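PDB 7KWD: alkaline phosphatase from Thermus thermophilus, which probably hydrolyses phosphate monoesters under alkaline conditions, as a homodimeric metalloenzyme with zinc and magnesium ions in each subunit. Local coordinates for residues 371-376 with 411-416; 379-384 with 421-426. All blocks are in the same frame, centred on the assembly; numbering follows the deposited sequence.

Contact 1: residues 371-376 with 411-416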
ATOM      1  N   ALA A 371      -0.804  18.961 -24.828  1.00 40.07           N
ATOM      2  CA  ALA A 371      -0.293  20.145 -24.165  1.00 40.02           C
ATOM      3  C   ALA A 371      -0.176  19.981 -22.655  1.00 36.32           C
ATOM      4  O   ALA A 371       0.746  20.527 -22.053  1.00 39.86           O
ATOM      5  CB  ALA A 371      -1.198  21.330 -24.489  1.00 40.56           C
ATOM      6  N   MET A 372      -1.063  19.223 -22.030  1.00 37.43           N
ATOM      7  CA  MET A 372      -1.125  19.191 -20.580  1.00 38.84           C
ATOM      8  C   MET A 372      -0.643  17.890 -19.964  1.00 38.14           C
ATOM      9  O   MET A 372      -0.268  17.900 -18.787  1.00 30.36           O
ATOM     10  CB  MET A 372      -2.563  19.510 -20.138  1.00 46.23           C
ATOM     11  CG  MET A 372      -2.940  20.979 -20.457  1.00 46.74           C
ATOM     12  SD  MET A 372      -4.642  21.463 -20.053  1.00 52.40           S
ATOM     13  CE  MET A 372      -5.401  21.410 -21.686  1.00 54.26           C
ATOM     14  N   LYS A 373      -0.581  16.798 -20.732  1.00 34.70           N
ATOM     15  CA  LYS A 373       0.007  15.553 -20.257  1.00 34.31           C
ATOM     16  C   LYS A 373       1.268  15.106 -20.995  1.00 33.85           C
ATOM     17  O   LYS A 373       1.905  14.157 -20.540  1.00 33.60           O
ATOM     18  CB  LYS A 373      -1.036  14.423 -20.335  1.00 33.60           C
ATOM     19  CG  LYS A 373      -2.227  14.643 -19.376  1.00 38.78           C
ATOM     20  CD  LYS A 373      -1.763  14.689 -17.913  1.00 31.82           C
ATOM     21  CE  LYS A 373      -2.949  14.548 -16.929  1.00 36.18           C
ATOM     22  NZ  LYS A 373      -2.579  15.128 -15.593  1.00 30.34           N
ATOM     23  N   GLY A 374       1.665  15.769 -22.082  1.00 35.88           N
ATOM     24  CA  GLY A 374       2.779  15.301 -22.876  1.00 32.25           C
ATOM     25  C   GLY A 374       2.524  13.974 -23.572  1.00 37.66           C
ATOM     26  O   GLY A 374       3.456  13.196 -23.778  1.00 38.09           O
ATOM     27  N   VAL A 375       1.276  13.698 -23.924  1.00 29.91           N
ATOM     28  CA  VAL A 375       0.842  12.404 -24.441  1.00 43.29           C
ATOM     29  C   VAL A 375       0.273  12.614 -25.841  1.00 43.46           C
ATOM     30  O   VAL A 375      -0.444  13.592 -26.083  1.00 38.26           O
ATOM     31  CB  VAL A 375      -0.226  11.763 -23.519  1.00 42.05           C
ATOM     32  CG1 VAL A 375      -1.024  10.659 -24.235  1.00 36.45           C
ATOM     33  CG2 VAL A 375       0.422  11.200 -22.256  1.00 39.27           C
ATOM     34  N   ASP A 376       0.579  11.677 -26.748  1.00 40.04           N
ATOM     35  CA  ASP A 376       0.101  11.703 -28.136  1.00 42.87           C
ATOM     36  C   ASP A 376      -0.903  10.569 -28.285  1.00 37.40           C
ATOM     37  O   ASP A 376      -0.526   9.412 -28.480  1.00 38.50           O
ATOM     38  CB  ASP A 376       1.254  11.556 -29.130  1.00 41.58           C
ATOM     39  CG  ASP A 376       2.166  12.769 -29.145  1.00 46.14           C
ATOM     40  OD1 ASP A 376       1.645  13.916 -29.138  1.00 56.94           O
ATOM     41  OD2 ASP A 376       3.408  12.580 -29.151  1.00 53.66           O
ATOM     42  N   TRP A 411      -7.243   5.633 -18.677  1.00 29.28           N
ATOM     43  CA  TRP A 411      -7.071   4.480 -19.541  1.00 31.25           C
ATOM     44  C   TRP A 411      -6.780   4.891 -20.974  1.00 29.02           C
ATOM     45  O   TRP A 411      -6.068   4.172 -21.687  1.00 33.53           O
ATOM     46  CB  TRP A 411      -8.315   3.600 -19.488  1.00 29.27           C
ATOM     47  CG  TRP A 411      -8.306   2.632 -18.356  1.00 29.62           C
ATOM     48  CD1 TRP A 411      -9.000   2.728 -17.182  1.00 28.87           C
ATOM     49  CD2 TRP A 411      -7.578   1.402 -18.297  1.00 27.28           C
ATOM     50  NE1 TRP A 411      -8.746   1.629 -16.398  1.00 28.27           N
ATOM     51  CE2 TRP A 411      -7.868   0.807 -17.061  1.00 26.05           C
ATOM     52  CE3 TRP A 411      -6.699   0.748 -19.168  1.00 32.89           C
ATOM     53  CZ2 TRP A 411      -7.314  -0.411 -16.677  1.00 27.58           C
ATOM     54  CZ3 TRP A 411      -6.153  -0.451 -18.787  1.00 29.60           C
ATOM     55  CH2 TRP A 411      -6.456  -1.016 -17.546  1.00 29.50           C
ATOM     56  N   ALA A 412      -7.289   6.040 -21.402  1.00 36.07           N
ATOM     57  CA  ALA A 412      -6.993   6.521 -22.748  1.00 32.87           C
ATOM     58  C   ALA A 412      -5.504   6.781 -22.935  1.00 37.56           C
ATOM     59  O   ALA A 412      -4.990   6.633 -24.052  1.00 34.79           O
ATOM     60  CB  ALA A 412      -7.823   7.777 -23.032  1.00 32.99           C
ATOM     61  N   MET A 413      -4.784   7.137 -21.856  1.00 32.98           N
ATOM     62  CA  MET A 413      -3.352   7.401 -21.942  1.00 34.63           C
ATOM     63  C   MET A 413      -2.522   6.294 -21.296  1.00 31.01           C
ATOM     64  O   MET A 413      -1.447   6.551 -20.753  1.00 38.85           O
ATOM     65  CB  MET A 413      -3.015   8.759 -21.327  1.00 31.24           C
ATOM     66  CG  MET A 413      -3.251   8.872 -19.831  1.00 25.35           C
ATOM     67  SD  MET A 413      -2.870  10.561 -19.293  1.00 32.22           S
ATOM     68  CE  MET A 413      -1.105  10.506 -19.109  1.00 36.13           C
ATOM     69  N   VAL A 414      -3.003   5.058 -21.373  1.00 33.60           N
ATOM     70  CA  VAL A 414      -2.270   3.929 -20.829  1.00 36.78           C
ATOM     71  C   VAL A 414      -1.006   3.694 -21.640  1.00 36.26           C
ATOM     72  O   VAL A 414      -0.937   3.981 -22.835  1.00 33.54           O
ATOM     73  CB  VAL A 414      -3.174   2.683 -20.809  1.00 29.29           C
ATOM     74  CG1 VAL A 414      -3.559   2.301 -22.226  1.00 38.78           C
ATOM     75  CG2 VAL A 414      -2.518   1.496 -20.164  1.00 32.22           C
ATOM     76  N   GLN A 415       0.014   3.190 -20.958  1.00 35.93           N
ATOM     77  CA  GLN A 415       1.204   2.643 -21.586  1.00 32.77           C
ATOM     78  C   GLN A 415       0.848   1.684 -22.707  1.00 31.76           C
ATOM     79  O   GLN A 415       0.010   0.791 -22.543  1.00 32.60           O
ATOM     80  CB  GLN A 415       2.035   1.905 -20.528  1.00 32.91           C
ATOM     81  CG  GLN A 415       3.444   1.451 -20.967  1.00 39.64           C
ATOM     82  CD  GLN A 415       4.037   0.376 -20.054  1.00 36.61           C
ATOM     83  OE1 GLN A 415       3.622   0.214 -18.898  1.00 31.42           O
ATOM     84  NE2 GLN A 415       5.004  -0.370 -20.570  1.00 29.15           N
ATOM     85  N   ARG A 416       1.504   1.869 -23.846  1.00 30.99           N
ATOM     86  CA  ARG A 416       1.353   0.980 -24.996  1.00 35.41           C
ATOM     87  C   ARG A 416       2.634   0.231 -25.341  1.00 35.00           C
ATOM     88  O   ARG A 416       2.576  -0.901 -25.823  1.00 37.70           O
ATOM     89  CB  ARG A 416       0.914   1.779 -26.237  1.00 36.06           C
ATOM     90  CG  ARG A 416      -0.393   2.507 -26.113  1.00 38.90           C
ATOM     91  CD  ARG A 416      -0.569   3.452 -27.289  1.00 43.80           C
ATOM     92  NE  ARG A 416       0.440   4.511 -27.246  1.00 50.50           N
ATOM     93  CZ  ARG A 416       0.680   5.385 -28.224  1.00 50.97           C
ATOM     94  NH1 ARG A 416      -0.010   5.346 -29.363  1.00 52.71           N
ATOM     95  NH2 ARG A 416       1.617   6.307 -28.055  1.00 47.88           N
TER

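Contact 2: residues 379-384 with 421-426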
ATOM      1  N   ASP A 379      -6.318   8.071 -32.381  1.00 53.14           N
ATOM      2  CA  ASP A 379      -7.704   8.419 -32.675  1.00 50.57           C
ATOM      3  C   ASP A 379      -8.674   7.666 -31.772  1.00 41.75           C
ATOM      4  O   ASP A 379      -9.568   8.263 -31.172  1.00 45.29           O
ATOM      5  CB  ASP A 379      -8.044   8.113 -34.140  1.00 52.86           C
ATOM      6  CG  ASP A 379      -7.138   8.820 -35.111  1.00 64.26           C
ATOM      7  OD1 ASP A 379      -6.836   8.226 -36.164  1.00 59.69           O
ATOM      8  OD2 ASP A 379      -6.740   9.969 -34.830  1.00 58.57           O
ATOM      9  N   ALA A 380      -8.540   6.342 -31.686  1.00 41.51           N
ATOM     10  CA  ALA A 380      -9.531   5.596 -30.920  1.00 41.06           C
ATOM     11  C   ALA A 380      -9.519   5.986 -29.446  1.00 42.19           C
ATOM     12  O   ALA A 380     -10.530   5.804 -28.751  1.00 42.47           O
ATOM     13  CB  ALA A 380      -9.307   4.090 -31.051  1.00 38.78           C
ATOM     14  N   GLU A 381      -8.383   6.480 -28.949  1.00 43.01           N
ATOM     15  CA  GLU A 381      -8.286   6.847 -27.540  1.00 36.94           C
ATOM     16  C   GLU A 381      -8.968   8.185 -27.311  1.00 39.45           C
ATOM     17  O   GLU A 381      -9.764   8.333 -26.380  1.00 39.86           O
ATOM     18  CB  GLU A 381      -6.814   6.874 -27.110  1.00 41.89           C
ATOM     19  CG  GLU A 381      -6.135   5.480 -27.155  1.00 34.57           C
ATOM     20  CD  GLU A 381      -4.639   5.550 -26.945  1.00 44.49           C
ATOM     21  OE1 GLU A 381      -4.034   6.553 -27.388  1.00 41.48           O
ATOM     22  OE2 GLU A 381      -4.069   4.600 -26.349  1.00 42.53           O
ATOM     23  N   ALA A 382      -8.704   9.159 -28.182  1.00 37.40           N
ATOM     24  CA  ALA A 382      -9.387  10.436 -28.051  1.00 40.83           C
ATOM     25  C   ALA A 382     -10.892  10.259 -28.185  1.00 44.13           C
ATOM     26  O   ALA A 382     -11.663  10.904 -27.461  1.00 40.41           O
ATOM     27  CB  ALA A 382      -8.863  11.435 -29.075  1.00 45.31           C
ATOM     28  N   GLU A 383     -11.328   9.355 -29.075  1.00 43.32           N
ATOM     29  CA  GLU A 383     -12.763   9.154 -29.261  1.00 46.23           C
ATOM     30  C   GLU A 383     -13.396   8.594 -28.000  1.00 43.28           C
ATOM     31  O   GLU A 383     -14.528   8.942 -27.653  1.00 45.22           O
ATOM     32  CB  GLU A 383     -13.070   8.224 -30.442  1.00 48.20           C
ATOM     33  CG  GLU A 383     -12.388   8.611 -31.768  1.00 60.15           C
ATOM     34  CD  GLU A 383     -13.179   9.597 -32.648  1.00 80.39           C
ATOM     35  OE1 GLU A 383     -13.746  10.600 -32.138  1.00 81.66           O
ATOM     36  OE2 GLU A 383     -13.193   9.371 -33.879  1.00 85.45           O
ATOM     37  N   ARG A 384     -12.688   7.696 -27.310  1.00 46.63           N
ATOM     38  CA  ARG A 384     -13.214   7.187 -26.051  1.00 45.81           C
ATOM     39  C   ARG A 384     -13.446   8.325 -25.072  1.00 35.01           C
ATOM     40  O   ARG A 384     -14.463   8.364 -24.373  1.00 38.39           O
ATOM     41  CB  ARG A 384     -12.251   6.172 -25.456  1.00 45.69           C
ATOM     42  CG  ARG A 384     -12.241   4.805 -26.111  1.00 45.28           C
ATOM     43  CD  ARG A 384     -11.360   3.920 -25.251  1.00 45.50           C
ATOM     44  NE  ARG A 384     -10.779   2.757 -25.911  1.00 44.60           N
ATOM     45  CZ  ARG A 384     -11.491   1.755 -26.395  1.00 49.77           C
ATOM     46  NH1 ARG A 384     -12.819   1.797 -26.311  1.00 55.04           N
ATOM     47  NH2 ARG A 384     -10.884   0.711 -26.946  1.00 46.14           N
ATOM     48  N   PRO A 421       8.159   2.209 -21.320  1.00 37.24           N
ATOM     49  CA  PRO A 421       6.947   3.040 -21.251  1.00 38.11           C
ATOM     50  C   PRO A 421       7.040   4.265 -22.146  1.00 38.79           C
ATOM     51  O   PRO A 421       8.006   5.037 -22.087  1.00 36.10           O
ATOM     52  CB  PRO A 421       6.859   3.421 -19.763  1.00 33.65           C
ATOM     53  CG  PRO A 421       7.374   2.214 -19.062  1.00 33.34           C
ATOM     54  CD  PRO A 421       8.491   1.629 -19.994  1.00 31.59           C
ATOM     55  N   ASP A 422       6.032   4.413 -23.011  1.00 38.40           N
ATOM     56  CA  ASP A 422       5.821   5.645 -23.756  1.00 36.94           C
ATOM     57  C   ASP A 422       4.920   6.607 -23.013  1.00 34.97           C
ATOM     58  O   ASP A 422       4.937   7.810 -23.295  1.00 32.28           O
ATOM     59  CB  ASP A 422       5.219   5.349 -25.133  1.00 34.42           C
ATOM     60  CG  ASP A 422       3.913   4.550 -25.063  1.00 40.10           C
ATOM     61  OD1 ASP A 422       3.772   3.642 -24.201  1.00 31.89           O
ATOM     62  OD2 ASP A 422       3.032   4.830 -25.912  1.00 42.16           O
ATOM     63  N   ARG A 423       4.119   6.091 -22.092  1.00 36.03           N
ATOM     64  CA  ARG A 423       3.296   6.868 -21.178  1.00 33.81           C
ATOM     65  C   ARG A 423       3.446   6.244 -19.805  1.00 32.96           C
ATOM     66  O   ARG A 423       3.887   5.090 -19.683  1.00 30.73           O
ATOM     67  CB  ARG A 423       1.837   6.886 -21.642  1.00 36.60           C
ATOM     68  CG  ARG A 423       1.702   7.137 -23.140  1.00 36.67           C
ATOM     69  CD  ARG A 423       0.402   6.554 -23.581  1.00 44.78           C
ATOM     70  NE  ARG A 423      -0.023   7.059 -24.875  1.00 49.26           N
ATOM     71  CZ  ARG A 423      -1.124   6.644 -25.482  1.00 40.20           C
ATOM     72  NH1 ARG A 423      -1.874   5.713 -24.909  1.00 34.74           N
ATOM     73  NH2 ARG A 423      -1.470   7.146 -26.658  1.00 46.18           N
ATOM     74  N   PRO A 424       3.117   6.973 -18.742  1.00 28.24           N
ATOM     75  CA  PRO A 424       3.472   6.502 -17.399  1.00 27.12           C
ATOM     76  C   PRO A 424       2.942   5.106 -17.117  1.00 26.52           C
ATOM     77  O   PRO A 424       1.756   4.841 -17.276  1.00 33.38           O
ATOM     78  CB  PRO A 424       2.834   7.546 -16.474  1.00 26.42           C
ATOM     79  CG  PRO A 424       2.793   8.812 -17.293  1.00 30.51           C
ATOM     80  CD  PRO A 424       2.494   8.318 -18.715  1.00 30.69           C
ATOM     81  N   ASN A 425       3.855   4.209 -16.699  1.00 25.11           N
ATOM     82  CA  ASN A 425       3.509   2.900 -16.163  1.00 25.24           C
ATOM     83  C   ASN A 425       3.017   2.993 -14.710  1.00 28.47           C
ATOM     84  O   ASN A 425       3.540   2.340 -13.799  1.00 25.85           O
ATOM     85  CB  ASN A 425       4.698   1.955 -16.278  1.00 22.99           C
ATOM     86  CG  ASN A 425       5.974   2.539 -15.723  1.00 26.52           C
ATOM     87  OD1 ASN A 425       6.405   3.620 -16.119  1.00 26.98           O
ATOM     88  ND2 ASN A 425       6.590   1.818 -14.791  1.00 27.47           N
ATOM     89  N   ILE A 426       1.960   3.787 -14.523  1.00 26.86           N
ATOM     90  CA  ILE A 426       1.229   3.904 -13.257  1.00 27.24           C
ATOM     91  C   ILE A 426      -0.217   3.480 -13.522  1.00 32.05           C
ATOM     92  O   ILE A 426      -0.904   4.072 -14.360  1.00 32.20           O
ATOM     93  CB  ILE A 426       1.283   5.337 -12.693  1.00 25.57           C
ATOM     94  CG1 ILE A 426       2.721   5.839 -12.668  1.00 22.86           C
ATOM     95  CG2 ILE A 426       0.695   5.388 -11.278  1.00 31.43           C
ATOM     96  CD1 ILE A 426       2.887   7.320 -12.551  1.00 26.71           C
TER

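Contact 1: residues 371-376 with 411-416
Lys373, where helix 362-373 runs out, lays the aliphatic root of its side chain against Met413: CB is 4.1 Å from the methyl carbon CE of Met413, and CG lies equally near its sulfur. A bend at chi2 (-61°) then takes the chain away from Met413, and NZ ends in a salt bridge to Asp282 with hydrogen bonds to Ala347 O and Gln345. Gly374, with positive phi, turns the backbone out of the helix. Val375 follows with its CB directed at the 411-416 segment and makes the tightest approach, CG2 to Met413 CE at 3.6 Å, while CG1 rests 4.0 Å from Met413 CB. With CG1 set opposite the backbone N (chi1 161°), the two methyls meet different parts of the methionine: CG1 its root, CG2 its end. Both Lys373 and Val375 cross the Met413 side chain at about a right angle, and Phe349 and Phe369 also pack on it. Asp376 adds a looser edge, its carbonyl O 3.8 Å from Arg416 NH2; that oxygen is hydrogen-bonded instead by Arg423, and Arg416 NE is paired with Asp422. Between these segments, then, cohesion is chiefly apolar: one buried methionine, just past the end of helix 406-412, fills the angle where helix 362-373 gives way to loop, and the charged ends of Lys373 and Arg416 find their mates outside the pair.

Contact 2: residues 379-384 with 421-426
Glu381 of helix 379-391 and Arg423 of the loop before strand 426-428 form a bidentate, end-on salt bridge, the core of a network with Asp422. Two hydrogen bonds carry it: Arg423 NH2 gives to Glu381 OE1 at 2.7 Å, and NH1 to OE2 at 2.9 Å, the second nearly straight at 170°. Both oxygens lie close to the guanidinium plane, so they meet its edge, although the carboxylate is turned 36° against it. OE1 receives its bond on the syn lone pair, while NH1 stands on the syn side of OE2 but out of the carboxylate plane. The side chains arrive from opposite directions, each extended, Arg423 from CG to NE, and thereby span backbones whose nearest CA atoms, those of Glu381 and Arg423, are 13.2 Å apart. Further hydrogen bonds fix both groups: Glu378 N also donates to OE1, while Val414 O and Asp376 O accept from NH1 and NH2. Were Glu381 an alanine, the guanidinium of Arg423 would probably lose its main counter-charge and Glu378 N its acceptor, with a gap opened between the helix and the loop. Purely electrostatic is the link inside the loop, where no N-H of Arg423 points at Asp422: a long salt bridge, with Asp422 OD2 3.9 Å from Arg423 NE and well out of the guanidinium plane.

The centres of the two contacts lie about 4 Å apart, so they form one continuous patch, away from the annotated metal sites. Their segments alternate along the chain: 371-376 at the end of helix 362-373, 379-384 in the next helix, 379-391, then 411-416 at the end of helix 406-412 and just beyond; last comes 421-426, in the loop leading to strand 426-428. The guanidinium groups of Arg416 and Arg423 lie close together where the contacts meet, Arg416 NE near Arg423 CZ. Two interleaved links thus tie helices 362-373 and 379-391 to the returning chain after helix 406-412, beside residues Trp411, Val414 and Gln415, which touch the second subunit.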